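Long-range contacts in putative chitobiase (Bacteroides thetaiotaomicron, PDB 3HNM), which is of unknown function but contains an F5/8 type C domain, a fold that often binds carbohydrates in relatives, and may belong to a chitobiase-like enzyme: residues A[20-25]-A[64-69]; A[55-60]-A[149-154]; A[77-82]-A[128-133]. All blocks are in the same frame, centred on the assembly; numbering follows the deposited sequence.

Contact 1 of 3, residues A[20-25]-A[64-69]; sequences VIDFNN and PYYFVF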
loop_
_atom_site.group_PDB
_atom_site.type_symbol
_atom_site.label_atom_id
_atom_site.label_comp_id
_atom_site.label_asym_id
_atom_site.label_seq_id
_atom_site.Cartn_x
_atom_site.Cartn_y
_atom_site.Cartn_z
ATOM N N VAL A 20 8.187 -3.943 -4.374
ATOM C CA VAL A 20 8.028 -4.305 -2.971
ATOM C C VAL A 20 9.219 -5.125 -2.515
ATOM O O VAL A 20 9.311 -6.326 -2.791
ATOM C CB VAL A 20 6.738 -5.105 -2.739
ATOM C CG1 VAL A 20 6.605 -5.474 -1.278
ATOM C CG2 VAL A 20 5.545 -4.280 -3.160
ATOM N N ILE A 21 10.122 -4.449 -1.807
ATOM C CA ILE A 21 11.356 -5.037 -1.305
ATOM C C ILE A 21 11.161 -5.741 0.037
ATOM O O ILE A 21 12.069 -6.404 0.539
ATOM C CB ILE A 21 12.478 -3.944 -1.199
ATOM C CG1 ILE A 21 13.847 -4.602 -1.016
ATOM C CG2 ILE A 21 12.211 -2.997 -0.017
ATOM C CD1 ILE A 21 14.960 -3.611 -0.691
ATOM N N ASP A 22 9.984 -5.607 0.634
ATOM C CA ASP A 22 9.746 -6.300 1.891
ATOM C C ASP A 22 8.306 -6.258 2.382
ATOM O O ASP A 22 7.606 -5.256 2.228
ATOM C CB ASP A 22 10.686 -5.769 2.972
ATOM C CG ASP A 22 10.476 -6.457 4.297
ATOM O OD1 ASP A 22 9.989 -7.601 4.297
ATOM O OD2 ASP A 22 10.796 -5.875 5.346
ATOM N N PHE A 23 7.864 -7.368 2.959
ATOM C CA PHE A 23 6.517 -7.457 3.497
ATOM C C PHE A 23 6.473 -8.580 4.530
ATOM O O PHE A 23 7.451 -9.312 4.695
ATOM C CB PHE A 23 5.504 -7.685 2.359
ATOM C CG PHE A 23 5.714 -8.970 1.596
ATOM C CD1 PHE A 23 5.179 -10.165 2.062
ATOM C CD2 PHE A 23 6.460 -8.988 0.421
ATOM C CE1 PHE A 23 5.382 -11.361 1.375
ATOM C CE2 PHE A 23 6.671 -10.176 -0.274
ATOM C CZ PHE A 23 6.129 -11.362 0.209
ATOM N N ASN A 24 5.355 -8.702 5.240
ATOM C CA ASN A 24 5.229 -9.740 6.255
ATOM C C ASN A 24 3.971 -10.595 6.096
ATOM O O ASN A 24 3.763 -11.540 6.858
ATOM C CB ASN A 24 5.260 -9.118 7.665
ATOM C CG ASN A 24 3.913 -8.533 8.092
ATOM O OD1 ASN A 24 3.170 -7.986 7.282
ATOM N ND2 ASN A 24 3.609 -8.631 9.374
ATOM N N ASN A 25 3.135 -10.280 5.109
ATOM C CA ASN A 25 1.907 -11.050 4.930
ATOM C C ASN A 25 1.301 -10.997 3.524
ATOM O O ASN A 25 1.001 -9.927 2.991
ATOM C CB ASN A 25 0.889 -10.584 5.996
ATOM C CG ASN A 25 -0.391 -11.396 6.005
ATOM O OD1 ASN A 25 -1.187 -11.291 5.090
ATOM N ND2 ASN A 25 -0.596 -12.206 7.047
ATOM N N PRO A 64 -0.127 -6.196 12.837
ATOM C CA PRO A 64 -0.148 -5.437 11.591
ATOM C C PRO A 64 0.608 -6.032 10.422
ATOM O O PRO A 64 1.580 -6.775 10.585
ATOM C CB PRO A 64 0.479 -4.134 12.007
ATOM C CG PRO A 64 1.624 -4.641 12.810
ATOM C CD PRO A 64 0.988 -5.728 13.676
ATOM N N TYR A 65 0.151 -5.636 9.238
ATOM C CA TYR A 65 0.713 -6.036 7.956
ATOM C C TYR A 65 1.447 -4.822 7.425
ATOM O O TYR A 65 0.913 -3.716 7.472
ATOM C CB TYR A 65 -0.414 -6.381 7.003
ATOM C CG TYR A 65 -1.334 -7.462 7.494
ATOM C CD1 TYR A 65 -0.873 -8.452 8.353
ATOM C CD2 TYR A 65 -2.624 -7.581 6.980
ATOM C CE1 TYR A 65 -1.664 -9.542 8.673
ATOM C CE2 TYR A 65 -3.425 -8.671 7.291
ATOM C CZ TYR A 65 -2.934 -9.653 8.130
ATOM O OH TYR A 65 -3.668 -10.787 8.371
ATOM N N TYR A 66 2.652 -5.013 6.907
ATOM C CA TYR A 66 3.411 -3.881 6.402
ATOM C C TYR A 66 4.082 -4.203 5.089
ATOM O O TYR A 66 4.236 -5.361 4.724
ATOM C CB TYR A 66 4.458 -3.473 7.417
ATOM C CG TYR A 66 5.641 -4.375 7.433
ATOM C CD1 TYR A 66 6.684 -4.191 6.545
ATOM C CD2 TYR A 66 5.725 -5.416 8.336
ATOM C CE1 TYR A 66 7.797 -5.028 6.558
ATOM C CE2 TYR A 66 6.832 -6.264 8.362
ATOM C CZ TYR A 66 7.867 -6.064 7.472
ATOM O OH TYR A 66 8.975 -6.885 7.517
ATOM N N PHE A 67 4.488 -3.165 4.379
ATOM C CA PHE A 67 5.121 -3.343 3.094
ATOM C C PHE A 67 6.178 -2.283 2.969
ATOM O O PHE A 67 6.002 -1.191 3.487
ATOM C CB PHE A 67 4.100 -3.129 1.999
ATOM C CG PHE A 67 2.931 -4.037 2.074
ATOM C CD1 PHE A 67 2.976 -5.277 1.463
ATOM C CD2 PHE A 67 1.748 -3.620 2.676
ATOM C CE1 PHE A 67 1.855 -6.093 1.435
ATOM C CE2 PHE A 67 0.612 -4.430 2.658
ATOM C CZ PHE A 67 0.665 -5.666 2.032
ATOM N N VAL A 68 7.258 -2.587 2.266
ATOM C CA VAL A 68 8.332 -1.623 2.095
ATOM C C VAL A 68 8.593 -1.435 0.613
ATOM O O VAL A 68 9.289 -2.233 -0.008
ATOM C CB VAL A 68 9.616 -2.121 2.776
ATOM C CG1 VAL A 68 10.698 -1.063 2.694
ATOM C CG2 VAL A 68 9.317 -2.505 4.214
ATOM N N PHE A 69 8.033 -0.379 0.044
ATOM C CA PHE A 69 8.195 -0.115 -1.380
ATOM C C PHE A 69 9.493 0.584 -1.707
ATOM O O PHE A 69 9.862 1.540 -1.043
ATOM C CB PHE A 69 7.042 0.745 -1.849
ATOM C CG PHE A 69 5.712 0.195 -1.476
ATOM C CD1 PHE A 69 5.215 -0.934 -2.113
ATOM C CD2 PHE A 69 4.952 0.793 -0.479
ATOM C CE1 PHE A 69 3.978 -1.452 -1.765
ATOM C CE2 PHE A 69 3.709 0.280 -0.124
ATOM C CZ PHE A 69 3.222 -0.843 -0.768
#
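Ile21 and Asp22 both face Val68, which defines a classic beta bulge where strand 20-23 runs antiparallel to strand 65-69 at the border of a five-stranded sheet. Both backbone polar atoms of Val68 are used: its O accepts from Ile21 N (3.0 Å), and its N donates to Asp22 O. Past the bulge, Phe23 and Phe67 form a non-hydrogen-bonded pair.

Through its side chain, Asn24 extends the pairing after strand 20-23 ends. Asn24 CG lies between its own backbone N and carbonyl carbon (chi1 81°), with the amide set against Tyr66. Its OD1 accepts from Tyr66 N at 3.0 Å, the donor standing 49° out of the carbonyl plane, whereas its ND2 reaches Pro64 O at 3.0 Å within the plane of that carbonyl. A further side-chain bond runs alongside the strand pair: Tyr66 OH donates to Asp22 OD2 (3.0 Å), on the syn side but tilted out of the carboxylate plane, and OD2 sits at the ring edge.

Apolar contacts gather on the sheet face of Val20, Phe23, Phe67 and Phe69. Val20 CG2 touches the edge of the Phe69 ring at CE1 (3.5 Å), and Phe23 CB meets Phe67 CD1 (3.6 Å). Trp53 packs edge-to-face with Phe67 here.

One amide-on-ring stack closes the set, its planes 23° apart. Both polar ends are held from outside: Arg56 N donates to Asn25 OD1. Glu61 O bonds the hydroxyl of Tyr65. Asn25 CG lies above the Tyr65 ring toward its rim, and Asn25 CB stands over the same ring, 4.1 Å from its centroid.

Contact 2 of 3, residues A[55-60]-A[149-154]; sequences CRWDVK and TYDGLR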
loop_
_atom_site.group_PDB
_atom_site.type_symbol
_atom_site.label_atom_id
_atom_site.label_comp_id
_atom_site.label_asym_id
_atom_site.label_seq_id
_atom_site.Cartn_x
_atom_site.Cartn_y
_atom_site.Cartn_z
ATOM N N CYS A 55 -4.091 -11.135 1.628
ATOM C CA CYS A 55 -3.364 -11.492 2.843
ATOM C C CYS A 55 -3.231 -13.018 2.897
ATOM O O CYS A 55 -3.727 -13.705 2.012
ATOM C CB CYS A 55 -4.154 -11.029 4.052
ATOM S SG CYS A 55 -5.791 -11.726 4.051
ATOM N N ARG A 56 -2.573 -13.549 3.926
ATOM C CA ARG A 56 -2.437 -14.994 4.048
ATOM C C ARG A 56 -3.846 -15.501 4.313
ATOM O O ARG A 56 -4.533 -15.005 5.207
ATOM C CB ARG A 56 -1.531 -15.366 5.209
ATOM C CG ARG A 56 -0.605 -16.483 4.860
ATOM C CD ARG A 56 -0.060 -17.147 6.086
ATOM N NE ARG A 56 0.510 -18.441 5.741
ATOM C CZ ARG A 56 0.786 -19.392 6.621
ATOM N NH1 ARG A 56 0.545 -19.191 7.908
ATOM N NH2 ARG A 56 1.297 -20.542 6.210
ATOM N N TRP A 57 -4.277 -16.493 3.547
ATOM C CA TRP A 57 -5.630 -16.977 3.692
ATOM C C TRP A 57 -5.796 -18.307 4.394
ATOM O O TRP A 57 -6.816 -18.547 5.052
ATOM C CB TRP A 57 -6.288 -17.010 2.312
ATOM C CG TRP A 57 -7.773 -16.824 2.340
ATOM C CD1 TRP A 57 -8.709 -17.783 2.539
ATOM C CD2 TRP A 57 -8.486 -15.588 2.190
ATOM N NE1 TRP A 57 -9.967 -17.230 2.524
ATOM C CE2 TRP A 57 -9.862 -15.884 2.313
ATOM C CE3 TRP A 57 -8.096 -14.262 1.967
ATOM C CZ2 TRP A 57 -10.856 -14.901 2.217
ATOM C CZ3 TRP A 57 -9.088 -13.282 1.874
ATOM C CH2 TRP A 57 -10.453 -13.612 1.999
ATOM N N ASP A 58 -4.798 -19.172 4.270
ATOM C CA ASP A 58 -4.884 -20.495 4.892
ATOM C C ASP A 58 -4.759 -20.377 6.404
ATOM O O ASP A 58 -5.219 -21.242 7.150
ATOM C CB ASP A 58 -3.789 -21.423 4.346
ATOM C CG ASP A 58 -3.881 -21.630 2.828
ATOM O OD1 ASP A 58 -4.989 -21.499 2.250
ATOM O OD2 ASP A 58 -2.835 -21.949 2.216
ATOM N N VAL A 59 -4.136 -19.295 6.855
ATOM C CA VAL A 59 -3.963 -19.074 8.282
ATOM C C VAL A 59 -4.138 -17.596 8.538
ATOM O O VAL A 59 -3.290 -16.798 8.141
ATOM C CB VAL A 59 -2.555 -19.469 8.744
ATOM C CG1 VAL A 59 -2.462 -19.365 10.243
ATOM C CG2 VAL A 59 -2.228 -20.868 8.279
ATOM N N LYS A 60 -5.225 -17.219 9.200
ATOM C CA LYS A 60 -5.445 -15.805 9.469
ATOM C C LYS A 60 -4.351 -15.266 10.388
ATOM O O LYS A 60 -4.322 -15.593 11.566
ATOM C CB LYS A 60 -6.814 -15.601 10.120
ATOM C CG LYS A 60 -8.005 -16.135 9.324
ATOM C CD LYS A 60 -9.284 -15.874 10.109
ATOM C CE LYS A 60 -10.516 -16.507 9.499
ATOM N NZ LYS A 60 -11.570 -16.732 10.548
ATOM N N THR A 149 -15.197 -8.987 8.890
ATOM C CA THR A 149 -15.940 -9.514 7.741
ATOM C C THR A 149 -16.869 -10.669 8.138
ATOM O O THR A 149 -16.877 -11.106 9.291
ATOM C CB THR A 149 -14.987 -10.047 6.682
ATOM O OG1 THR A 149 -13.973 -9.074 6.407
ATOM C CG2 THR A 149 -15.736 -10.333 5.427
ATOM N N TYR A 150 -17.657 -11.172 7.195
ATOM C CA TYR A 150 -18.535 -12.295 7.519
ATOM C C TYR A 150 -17.630 -13.470 7.841
ATOM O O TYR A 150 -18.015 -14.392 8.554
ATOM C CB TYR A 150 -19.456 -12.662 6.343
ATOM C CG TYR A 150 -18.738 -13.136 5.103
ATOM C CD1 TYR A 150 -18.330 -14.461 4.967
ATOM C CD2 TYR A 150 -18.423 -12.239 4.082
ATOM C CE1 TYR A 150 -17.620 -14.877 3.844
ATOM C CE2 TYR A 150 -17.714 -12.643 2.958
ATOM C CZ TYR A 150 -17.311 -13.962 2.841
ATOM O OH TYR A 150 -16.594 -14.355 1.729
ATOM N N ASP A 151 -16.415 -13.428 7.314
ATOM C CA ASP A 151 -15.475 -14.500 7.562
ATOM C C ASP A 151 -14.292 -14.019 8.386
ATOM O O ASP A 151 -13.145 -14.329 8.083
ATOM C CB ASP A 151 -14.997 -15.092 6.239
ATOM C CG ASP A 151 -14.115 -16.284 6.436
ATOM O OD1 ASP A 151 -14.454 -17.098 7.337
ATOM O OD2 ASP A 151 -13.113 -16.403 5.689
ATOM N N GLY A 152 -14.594 -13.268 9.439
ATOM C CA GLY A 152 -13.557 -12.761 10.306
ATOM C C GLY A 152 -12.569 -11.859 9.597
ATOM O O GLY A 152 -12.835 -11.364 8.502
ATOM N N LEU A 153 -11.416 -11.665 10.237
ATOM C CA LEU A 153 -10.332 -10.828 9.728
ATOM C C LEU A 153 -9.767 -11.258 8.371
ATOM O O LEU A 153 -8.903 -12.135 8.290
ATOM C CB LEU A 153 -9.186 -10.788 10.749
ATOM C CG LEU A 153 -7.885 -10.060 10.411
ATOM C CD1 LEU A 153 -7.964 -8.661 10.944
ATOM C CD2 LEU A 153 -6.702 -10.791 11.026
ATOM N N ARG A 154 -10.256 -10.637 7.305
ATOM C CA ARG A 154 -9.774 -10.909 5.944
ATOM C C ARG A 154 -9.377 -9.549 5.409
ATOM O O ARG A 154 -9.898 -8.536 5.861
ATOM C CB ARG A 154 -10.894 -11.484 5.074
ATOM C CG ARG A 154 -11.329 -12.872 5.446
ATOM C CD ARG A 154 -10.181 -13.830 5.289
ATOM N NE ARG A 154 -10.575 -15.214 5.535
ATOM C CZ ARG A 154 -9.712 -16.220 5.573
ATOM N NH1 ARG A 154 -8.419 -15.984 5.384
ATOM N NH2 ARG A 154 -10.126 -17.452 5.802
#
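Trp57 and Arg154 meet as a nearly perfect parallel stack, the guanidinium plane lying 4° from that of the indole. The Arg154 conformation accounts for the overlap. Its chain bends at the second torsion (chi2 -62°), which brings CD over the six-membered ring of Trp57, 3.4 Å from the centroid, as a CH-pi contact. Beyond that bend the chain is extended, and CZ arrives over the five-membered ring, 3.3 Å from its centroid, giving a cation-pi interaction. The same indole also meets the ring of His91.

Two edge contacts fix how the guanidinium is turned. NH1 donates to Trp57 O at 3.0 Å along a straight path (162° at the hydrogen), in the carbonyl plane and on a lone pair, so one residue supplies both the stacking surface and an acceptor. On another side, NE (2.8 Å) and NH2 (3.2 Å) both bond to Asp151 OD2, a side-on salt bridge in which the two nitrogens approach from the same face of the carboxylate.

Lys60 CE lies over the guanidinium face opposite the indole, toward its rim. The lysine chain is extended beyond CG and crosses Arg154 at about a right angle, bringing CE within 3.8 Å of Arg154 NH2. Lys60 NZ stays 4.3 Å from Asp151 OD1, beyond a salt bridge, yet this second positive charge would probably favour the ionised form of Asp151. Arginine is thus layered between tryptophan and the lysine chain, an arrangement that joins the loop after strand 53-54 to the loop after strand 138-146 in this F5/8 type C, discoidin-like beta-sandwich.

Contact 3 of 3, residues A[77-82]-A[128-133]; sequences LFRFGF and NMDVPA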
loop_
_atom_site.group_PDB
_atom_site.type_symbol
_atom_site.label_atom_id
_atom_site.label_comp_id
_atom_site.label_asym_id
_atom_site.label_seq_id
_atom_site.Cartn_x
_atom_site.Cartn_y
_atom_site.Cartn_z
ATOM N N LEU A 77 8.161 13.258 -1.020
ATOM C CA LEU A 77 6.720 12.987 -0.930
ATOM C C LEU A 77 5.841 14.120 -0.412
ATOM O O LEU A 77 6.101 14.686 0.647
ATOM C CB LEU A 77 6.450 11.744 -0.065
ATOM C CG LEU A 77 7.096 10.396 -0.391
ATOM C CD1 LEU A 77 7.022 10.117 -1.888
ATOM C CD2 LEU A 77 8.533 10.429 0.063
ATOM N N PHE A 78 4.789 14.436 -1.162
ATOM C CA PHE A 78 3.848 15.478 -0.758
ATOM C C PHE A 78 2.620 14.779 -0.206
ATOM O O PHE A 78 2.064 15.188 0.808
ATOM C CB PHE A 78 3.406 16.348 -1.942
ATOM C CG PHE A 78 4.531 16.906 -2.743
ATOM C CD1 PHE A 78 5.639 17.469 -2.115
ATOM C CD2 PHE A 78 4.478 16.875 -4.132
ATOM C CE1 PHE A 78 6.699 17.996 -2.861
ATOM C CE2 PHE A 78 5.521 17.392 -4.899
ATOM C CZ PHE A 78 6.641 17.958 -4.262
ATOM N N ARG A 79 2.191 13.726 -0.900
ATOM C CA ARG A 79 1.031 12.948 -0.479
ATOM C C ARG A 79 1.296 11.463 -0.631
ATOM O O ARG A 79 2.313 11.058 -1.193
ATOM C CB ARG A 79 -0.217 13.311 -1.292
ATOM C CG ARG A 79 -0.729 14.722 -1.074
ATOM C CD ARG A 79 -2.174 14.853 -1.535
ATOM N NE ARG A 79 -2.451 16.157 -2.133
ATOM C CZ ARG A 79 -1.975 16.550 -3.312
ATOM N NH1 ARG A 79 -1.198 15.738 -4.022
ATOM N NH2 ARG A 79 -2.275 17.756 -3.776
ATOM N N PHE A 80 0.362 10.668 -0.114
ATOM C CA PHE A 80 0.419 9.210 -0.164
ATOM C C PHE A 80 -0.996 8.690 0.047
ATOM O O PHE A 80 -1.790 9.294 0.764
ATOM C CB PHE A 80 1.345 8.675 0.936
ATOM C CG PHE A 80 1.348 7.174 1.062
ATOM C CD1 PHE A 80 0.316 6.514 1.725
ATOM C CD2 PHE A 80 2.362 6.418 0.487
ATOM C CE1 PHE A 80 0.291 5.131 1.805
ATOM C CE2 PHE A 80 2.343 5.031 0.563
ATOM C CZ PHE A 80 1.305 4.388 1.223
ATOM N N GLY A 81 -1.318 7.571 -0.583
ATOM C CA GLY A 81 -2.646 7.016 -0.417
ATOM C C GLY A 81 -2.738 5.644 -1.034
ATOM O O GLY A 81 -1.767 5.142 -1.589
ATOM N N PHE A 82 -3.904 5.027 -0.941
ATOM C CA PHE A 82 -4.095 3.702 -1.517
ATOM C C PHE A 82 -5.515 3.591 -2.048
ATOM O O PHE A 82 -6.307 4.525 -1.915
ATOM C CB PHE A 82 -3.818 2.623 -0.457
ATOM C CG PHE A 82 -4.606 2.800 0.819
ATOM C CD1 PHE A 82 -5.915 2.327 0.921
ATOM C CD2 PHE A 82 -4.042 3.452 1.918
ATOM C CE1 PHE A 82 -6.645 2.499 2.094
ATOM C CE2 PHE A 82 -4.767 3.631 3.098
ATOM C CZ PHE A 82 -6.071 3.153 3.187
ATOM N N ASN A 128 -6.367 8.979 0.376
ATOM C CA ASN A 128 -5.127 9.740 0.242
ATOM C C ASN A 128 -4.960 10.617 1.485
ATOM O O ASN A 128 -5.938 10.957 2.154
ATOM C CB ASN A 128 -5.174 10.613 -1.014
ATOM C CG ASN A 128 -5.234 9.803 -2.296
ATOM O OD1 ASN A 128 -5.480 10.353 -3.366
ATOM N ND2 ASN A 128 -5.000 8.499 -2.200
HETATM N N MSE A 129 -3.722 10.985 1.785
HETATM C CA MSE A 129 -3.439 11.792 2.962
HETATM C C MSE A 129 -2.308 12.784 2.691
HETATM O O MSE A 129 -1.361 12.470 1.972
HETATM C CB MSE A 129 -3.026 10.860 4.092
HETATM C CG MSE A 129 -1.726 10.117 3.767
HETATM SE SE MSE A 129 -1.521 8.418 4.682
HETATM C CE MSE A 129 -2.516 7.360 3.419
ATOM N N ASP A 130 -2.399 13.979 3.261
ATOM C CA ASP A 130 -1.334 14.944 3.067
ATOM C C ASP A 130 -0.193 14.595 4.023
ATOM O O ASP A 130 -0.353 14.615 5.244
ATOM C CB ASP A 130 -1.838 16.371 3.307
ATOM C CG ASP A 130 -2.558 16.954 2.090
ATOM O OD1 ASP A 130 -2.201 16.557 0.955
ATOM O OD2 ASP A 130 -3.460 17.814 2.267
ATOM N N VAL A 131 0.956 14.267 3.441
ATOM C CA VAL A 131 2.147 13.877 4.184
ATOM C C VAL A 131 3.209 14.981 4.219
ATOM O O VAL A 131 3.598 15.503 3.176
ATOM C CB VAL A 131 2.752 12.590 3.548
ATOM C CG1 VAL A 131 4.269 12.704 3.391
ATOM C CG2 VAL A 131 2.399 11.398 4.406
ATOM N N PRO A 132 3.712 15.329 5.420
ATOM C CA PRO A 132 4.734 16.370 5.588
ATOM C C PRO A 132 5.888 16.275 4.591
ATOM O O PRO A 132 6.559 15.250 4.512
ATOM C CB PRO A 132 5.211 16.156 7.023
ATOM C CG PRO A 132 3.993 15.679 7.715
ATOM C CD PRO A 132 3.414 14.686 6.713
ATOM N N ALA A 133 6.121 17.353 3.845
ATOM C CA ALA A 133 7.197 17.398 2.849
ATOM C C ALA A 133 8.465 16.720 3.365
ATOM O O ALA A 133 9.225 17.310 4.136
ATOM C CB ALA A 133 7.499 18.848 2.463
#
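The Phe80 ring receives Met129, a selenomethionine, at its edge: CE lies near the ring plane, 3.4 Å from CD1, while SE is oblique to the ring at 5.2 Å from its centroid, a Met-aromatic contact. Met129 is bent at its third torsion (chi3 85°), which places CE at this edge, with the Phe82 ring a looser neighbour. Phe141 meets both phenylalanine rings, and Trp117 stands edge-to-face to Phe82.

On the other sheet face, Arg79 and Asp130 run alongside one another in the same direction. Arg79 NE forms a salt bridge to Asp130 OD1 (3.1 Å), although guanidinium and carboxylate planes are 37° apart, and Trp163 adds a cation-pi partner. An alanine at Arg79 would probably leave Asp130 OD1 without its charged mate and Trp163 without its cation.

Backbone bonds set the pairing: Phe80 N to Met129 O (3.3 Å), Met129 N to Phe80 O (2.8 Å) and Val131 N to Phe78 O (3.0 Å). Beside the Gly81-Asn128 pair, Asn128 ND2 rests 3.3 Å from Gly81 CA. This is an antiparallel border pairing of the four-stranded sheet, whose Phe80 and Met129 face contributes to the aromatic core of a discoidin-like beta-sandwich.

In the fold
The three contacts sample both sheets of the sandwich and its connecting loops. Contact 1 pairs an outermost strand of the five-stranded sheet with its neighbour; contact 3 does the same in the four-stranded sheet, their centres about 18 Å apart and nearest atoms about 5 Å. Strand 65-71 is followed directly by strand 74-83, so contact 1 closes before contact 3 opens. Together they close one edge of each sheet, while contact 2 joins two loops across the chain's centre from contact 3, their centres about 29 Å apart, and spans it in sequence. Contacts 1 and 2 alternate along the chain and touch, Tyr65 packing on Leu153 and Cys55, which ties the loop pair to the sheet border.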